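PDB 5XOB: tRNA(Ile2) 2-agmatinylcytidine synthetase TiaS from Archaeoglobus fulgidus, which catalyses the ATP-dependent attachment of agmatine to the wobble cytidine of an isoleucine tRNA, forming 2-agmatinylcytidine and changing the codon read from AUG to AUA. Local coordinates for residues A[350-353]-A[354-357]; A[300-303]-A[304-307]. All blocks are in the same frame, centred on the assembly; numbering follows the deposited sequence.

Contact 1: A[350-353]-A[354-357]; sequences PICP and SCGR. With ZN (zinc ion), chain B.
C352 and C355 grip one zinc ion from the two halves of a tight turn, and the side chain of C352 shows how the ligands are placed. Its CB lies 3.3 Å from ZN and 3.4 Å from R357 O, beside the point where the backbone closes, and 3.9 Å from the SG of C355. One bond further, SG stands anti to the backbone N (chi1 178°), beside its own carbonyl carbon, and from there bonds the metal, C352 SG to ZN 2.5 Å. The same sulfur accepts a weak hydrogen bond from S354 N.

C355 reaches the ion with the other rotation: chi1 of 76° sets its SG between its own N and carbonyl carbon, 2.2 Å from ZN. A straighter N-H...S bond comes to this sulfur from R357 N, at an angle of 166°. Amide hydrogens directed at both thiolates probably spread some of their negative charge. The backbone closes through C352 N to R357 O, 2.8 Å, the donor lying almost in line with the carbonyl, while G356 N gives C352 O a weak bond. G356 turns with a positive phi, a conformation in which any side chain would collide with the carbonyl oxygen of C355. With C370 and C373 completing the four-sulfur site, residues 352-357 form the first of the two zinc knuckles of a zinc ribbon, with the sequence CPxCG.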
ATOM      1  N   PRO A 350       1.387 -47.179  16.047  1.00 82.57           N
ATOM      2  CA  PRO A 350      -0.052 -47.324  16.216  1.00 84.45           C
ATOM      3  C   PRO A 350      -0.526 -46.804  17.567  1.00 83.52           C
ATOM      4  O   PRO A 350       0.196 -46.905  18.560  1.00 80.77           O
ATOM      5  CB  PRO A 350      -0.282 -48.843  16.128  1.00 81.99           C
ATOM      6  CG  PRO A 350       1.007 -49.438  15.695  1.00 81.44           C
ATOM      7  CD  PRO A 350       2.072 -48.482  16.102  1.00 82.00           C
ATOM      8  N   ILE A 351      -1.732 -46.248  17.582  1.00 85.85           N
ATOM      9  CA  ILE A 351      -2.371 -45.791  18.808  1.00 86.21           C
ATOM     10  C   ILE A 351      -3.076 -46.981  19.452  1.00 83.19           C
ATOM     11  O   ILE A 351      -3.813 -47.701  18.776  1.00 86.15           O
ATOM     12  CB  ILE A 351      -3.394 -44.664  18.510  1.00 89.26           C
ATOM     13  CG1 ILE A 351      -2.706 -43.447  17.856  1.00 90.09           C
ATOM     14  CG2 ILE A 351      -4.142 -44.251  19.773  1.00 89.52           C
ATOM     15  CD1 ILE A 351      -1.549 -42.851  18.642  1.00 90.77           C
ATOM     16  N   CYS A 352      -2.848 -47.192  20.746  1.00 79.30           N
ATOM     17  CA  CYS A 352      -3.520 -48.268  21.475  1.00 77.67           C
ATOM     18  C   CYS A 352      -5.040 -48.062  21.480  1.00 79.64           C
ATOM     19  O   CYS A 352      -5.508 -46.973  21.789  1.00 81.14           O
ATOM     20  CB  CYS A 352      -3.016 -48.357  22.914  1.00 76.24           C
ATOM     21  SG  CYS A 352      -3.863 -49.623  23.885  1.00 75.52           S
ATOM     22  N   PRO A 353      -5.812 -49.113  21.148  1.00 81.63           N
ATOM     23  CA  PRO A 353      -7.263 -48.976  20.990  1.00 82.11           C
ATOM     24  C   PRO A 353      -8.008 -48.817  22.310  1.00 80.62           C
ATOM     25  O   PRO A 353      -9.096 -48.235  22.333  1.00 78.03           O
ATOM     26  CB  PRO A 353      -7.681 -50.299  20.320  1.00 83.76           C
ATOM     27  CG  PRO A 353      -6.420 -51.054  20.047  1.00 86.01           C
ATOM     28  CD  PRO A 353      -5.393 -50.514  20.987  1.00 84.81           C
ATOM     29  N   SER A 354      -7.436 -49.347  23.390  1.00 79.57           N
ATOM     30  CA  SER A 354      -8.040 -49.234  24.714  1.00 81.95           C
ATOM     31  C   SER A 354      -7.772 -47.865  25.326  1.00 83.01           C
ATOM     32  O   SER A 354      -8.669 -47.025  25.406  1.00 79.57           O
ATOM     33  CB  SER A 354      -7.519 -50.325  25.652  1.00 83.88           C
ATOM     34  OG  SER A 354      -7.801 -49.998  27.006  1.00 85.73           O
ATOM     35  N   CYS A 355      -6.531 -47.647  25.753  1.00 88.40           N
ATOM     36  CA  CYS A 355      -6.178 -46.439  26.503  1.00 89.58           C
ATOM     37  C   CYS A 355      -5.943 -45.218  25.605  1.00 90.43           C
ATOM     38  O   CYS A 355      -5.966 -44.081  26.082  1.00 90.05           O
ATOM     39  CB  CYS A 355      -4.935 -46.691  27.354  1.00 87.36           C
ATOM     40  SG  CYS A 355      -3.413 -46.710  26.384  1.00 82.43           S
ATOM     41  N   GLY A 356      -5.692 -45.446  24.318  1.00 88.98           N
ATOM     42  CA  GLY A 356      -5.518 -44.345  23.376  1.00 86.94           C
ATOM     43  C   GLY A 356      -4.128 -43.732  23.327  1.00 86.11           C
ATOM     44  O   GLY A 356      -3.902 -42.808  22.545  1.00 83.79           O
ATOM     45  N   ARG A 357      -3.191 -44.217  24.144  1.00 85.33           N
ATOM     46  CA  ARG A 357      -1.821 -43.697  24.078  1.00 88.54           C
ATOM     47  C   ARG A 357      -1.063 -44.371  22.938  1.00 86.44           C
ATOM     48  O   ARG A 357      -1.551 -45.326  22.335  1.00 84.44           O
ATOM     49  CB  ARG A 357      -1.070 -43.814  25.423  1.00 94.49           C
ATOM     50  CG  ARG A 357      -0.481 -45.180  25.780  1.00100.09           C
ATOM     51  CD  ARG A 357       1.026 -45.132  26.033  1.00105.11           C
ATOM     52  NE  ARG A 357       1.453 -44.093  26.978  1.00107.37           N
ATOM     53  CZ  ARG A 357       2.721 -43.866  27.332  1.00107.36           C
ATOM     54  NH1 ARG A 357       3.714 -44.609  26.841  1.00104.57           N
ATOM     55  NH2 ARG A 357       3.003 -42.890  28.189  1.00107.52           N
TER
HETATM   56 ZN    ZN B 501      -3.279 -48.856  26.145  1.00 85.39          ZN

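Contact 2: A[300-303]-A[304-307]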
ATOM      1  N   ALA A 300       7.875 -11.370   6.868  1.00 79.94           N
ATOM      2  CA  ALA A 300       6.771 -10.738   7.589  1.00 78.92           C
ATOM      3  C   ALA A 300       7.335 -10.044   8.830  1.00 81.25           C
ATOM      4  O   ALA A 300       7.574 -10.691   9.854  1.00 84.10           O
ATOM      5  CB  ALA A 300       5.740 -11.781   7.991  1.00 77.78           C
ATOM      6  N   PHE A 301       7.546  -8.732   8.737  1.00 82.37           N
ATOM      7  CA  PHE A 301       8.194  -7.974   9.810  1.00 84.07           C
ATOM      8  C   PHE A 301       7.250  -7.804  10.998  1.00 84.28           C
ATOM      9  O   PHE A 301       6.067  -8.126  10.910  1.00 81.70           O
ATOM     10  CB  PHE A 301       8.684  -6.611   9.300  1.00 88.37           C
ATOM     11  CG  PHE A 301       9.749  -6.706   8.236  1.00 93.94           C
ATOM     12  CD1 PHE A 301      11.097  -6.637   8.572  1.00 96.66           C
ATOM     13  CD2 PHE A 301       9.403  -6.867   6.898  1.00 97.12           C
ATOM     14  CE1 PHE A 301      12.077  -6.725   7.595  1.00 98.47           C
ATOM     15  CE2 PHE A 301      10.378  -6.956   5.919  1.00 98.43           C
ATOM     16  CZ  PHE A 301      11.717  -6.884   6.267  1.00 99.65           C
ATOM     17  N   GLU A 302       7.777  -7.276  12.098  1.00 86.74           N
ATOM     18  CA  GLU A 302       7.062  -7.211  13.367  1.00 89.82           C
ATOM     19  C   GLU A 302       5.795  -6.370  13.255  1.00 87.79           C
ATOM     20  O   GLU A 302       4.749  -6.772  13.767  1.00 91.02           O
ATOM     21  CB  GLU A 302       7.981  -6.666  14.475  1.00 92.60           C
ATOM     22  CG  GLU A 302       7.355  -6.588  15.867  1.00 94.39           C
ATOM     23  CD  GLU A 302       6.437  -5.393  16.070  1.00 95.89           C
ATOM     24  OE1 GLU A 302       6.626  -4.350  15.407  1.00 98.67           O
ATOM     25  OE2 GLU A 302       5.518  -5.497  16.909  1.00 95.60           O
ATOM     26  N   PRO A 303       5.873  -5.211  12.570  1.00 84.41           N
ATOM     27  CA  PRO A 303       4.698  -4.329  12.488  1.00 83.66           C
ATOM     28  C   PRO A 303       3.459  -4.904  11.770  1.00 83.71           C
ATOM     29  O   PRO A 303       2.434  -4.221  11.697  1.00 84.23           O
ATOM     30  CB  PRO A 303       5.231  -3.107  11.724  1.00 84.32           C
ATOM     31  CG  PRO A 303       6.710  -3.143  11.910  1.00 83.89           C
ATOM     32  CD  PRO A 303       7.053  -4.599  11.929  1.00 83.90           C
ATOM     33  N   THR A 304       3.555  -6.131  11.254  1.00 81.16           N
ATOM     34  CA  THR A 304       2.427  -6.819  10.625  1.00 75.78           C
ATOM     35  C   THR A 304       1.660  -7.657  11.649  1.00 78.35           C
ATOM     36  O   THR A 304       0.623  -8.242  11.333  1.00 77.20           O
ATOM     37  CB  THR A 304       2.899  -7.746   9.494  1.00 73.92           C
ATOM     38  OG1 THR A 304       3.579  -8.874  10.054  1.00 74.05           O
ATOM     39  CG2 THR A 304       3.837  -7.010   8.539  1.00 72.83           C
ATOM     40  N   LYS A 305       2.202  -7.738  12.864  1.00 80.66           N
ATOM     41  CA  LYS A 305       1.480  -8.253  14.024  1.00 79.81           C
ATOM     42  C   LYS A 305       0.947  -9.669  13.810  1.00 79.15           C
ATOM     43  O   LYS A 305       1.728 -10.588  13.579  1.00 84.34           O
ATOM     44  CB  LYS A 305       0.355  -7.287  14.423  1.00 79.88           C
ATOM     45  CG  LYS A 305       0.809  -5.869  14.732  1.00 83.16           C
ATOM     46  CD  LYS A 305       1.968  -5.797  15.723  1.00 86.19           C
ATOM     47  CE  LYS A 305       2.103  -4.387  16.290  1.00 89.65           C
ATOM     48  NZ  LYS A 305       3.489  -4.028  16.700  1.00 93.64           N
ATOM     49  N   GLN A 306      -0.375  -9.834  13.857  1.00 79.52           N
ATOM     50  CA  GLN A 306      -1.009 -11.150  13.828  1.00 82.51           C
ATOM     51  C   GLN A 306      -0.776 -11.855  12.497  1.00 80.11           C
ATOM     52  O   GLN A 306      -0.868 -13.076  12.415  1.00 78.78           O
ATOM     53  CB  GLN A 306      -2.524 -11.039  14.068  1.00 87.42           C
ATOM     54  CG  GLN A 306      -2.933 -10.424  15.404  1.00 92.67           C
ATOM     55  CD  GLN A 306      -2.946  -8.897  15.408  1.00 98.06           C
ATOM     56  OE1 GLN A 306      -2.706  -8.250  14.382  1.00101.91           O
ATOM     57  NE2 GLN A 306      -3.231  -8.314  16.571  1.00 98.47           N
ATOM     58  N   PHE A 307      -0.497 -11.080  11.451  1.00 77.01           N
ATOM     59  CA  PHE A 307      -0.196 -11.639  10.134  1.00 76.64           C
ATOM     60  C   PHE A 307       0.988 -12.613  10.172  1.00 76.94           C
ATOM     61  O   PHE A 307       1.081 -13.506   9.330  1.00 75.46           O
ATOM     62  CB  PHE A 307       0.074 -10.507   9.135  1.00 78.09           C
ATOM     63  CG  PHE A 307       0.393 -10.975   7.737  1.00 75.96           C
ATOM     64  CD1 PHE A 307      -0.602 -11.482   6.911  1.00 76.07           C
ATOM     65  CD2 PHE A 307       1.688 -10.887   7.240  1.00 74.25           C
ATOM     66  CE1 PHE A 307      -0.309 -11.906   5.622  1.00 75.87           C
ATOM     67  CE2 PHE A 307       1.985 -11.301   5.953  1.00 72.99           C
ATOM     68  CZ  PHE A 307       0.986 -11.810   5.142  1.00 74.12           C
TER
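T304 folds back onto F301, and its hydroxyl and amide both use the carbonyl oxygen of that residue. OG1 donates to F301 O over 2.7 Å, nearly in line with the C=O bond at 166°. T304 N also gives to F301 O, at 3.2 Å, but from above the carbonyl plane. The rotation that puts OG1 between its own backbone N and carbonyl carbon (chi1 71°) brings the hydroxyl in line with this carbonyl and to the edge of the F307 ring, in its plane. A300 CB approaches F307 CD2 obliquely at 4.2 Å. V396 covers T304 and F307, and I311 meets A300; all three residues are buried, and this half is compact.

The turn links strand 294-300 to helix 307-313 in the OB-fold domain, where a helix characteristically follows the third strand of the barrel; a type II' turn from T304 to F307, with F307 N hydrogen-bonded to T304 O, leads into it.

The E302 and K305 half is looser and only partly buried. K305 N donates a hydrogen bond to E302 O at 2.9 Å, and farther out the two bent side chains cross, NZ meeting OE2 on its syn side, 21° out of the carboxylate plane, in a salt bridge. An alanine in place of K305 would remove this ammonium and would probably leave the E302 carboxylate without its mate on this side and more free to turn.

Contact 2 comes first along the chain, in the OB-fold domain, and contact 1 follows in the C-terminal zinc ribbon. Their centres are 40 Å apart and their nearest atoms about 30 Å, so neither touches the other. The centre of contact 2 is about 15 Å, and that of contact 1 about 52 Å, from the centre of the chain, which places the zinc turn far out on the extended molecule. Only contact 1 holds metal ligands; the magnesium site, at D8 and phosphorylated T18, includes no residue of either turn. Both belong to modules associated with nucleic acid binding, consistent with separate places for engaging tRNA.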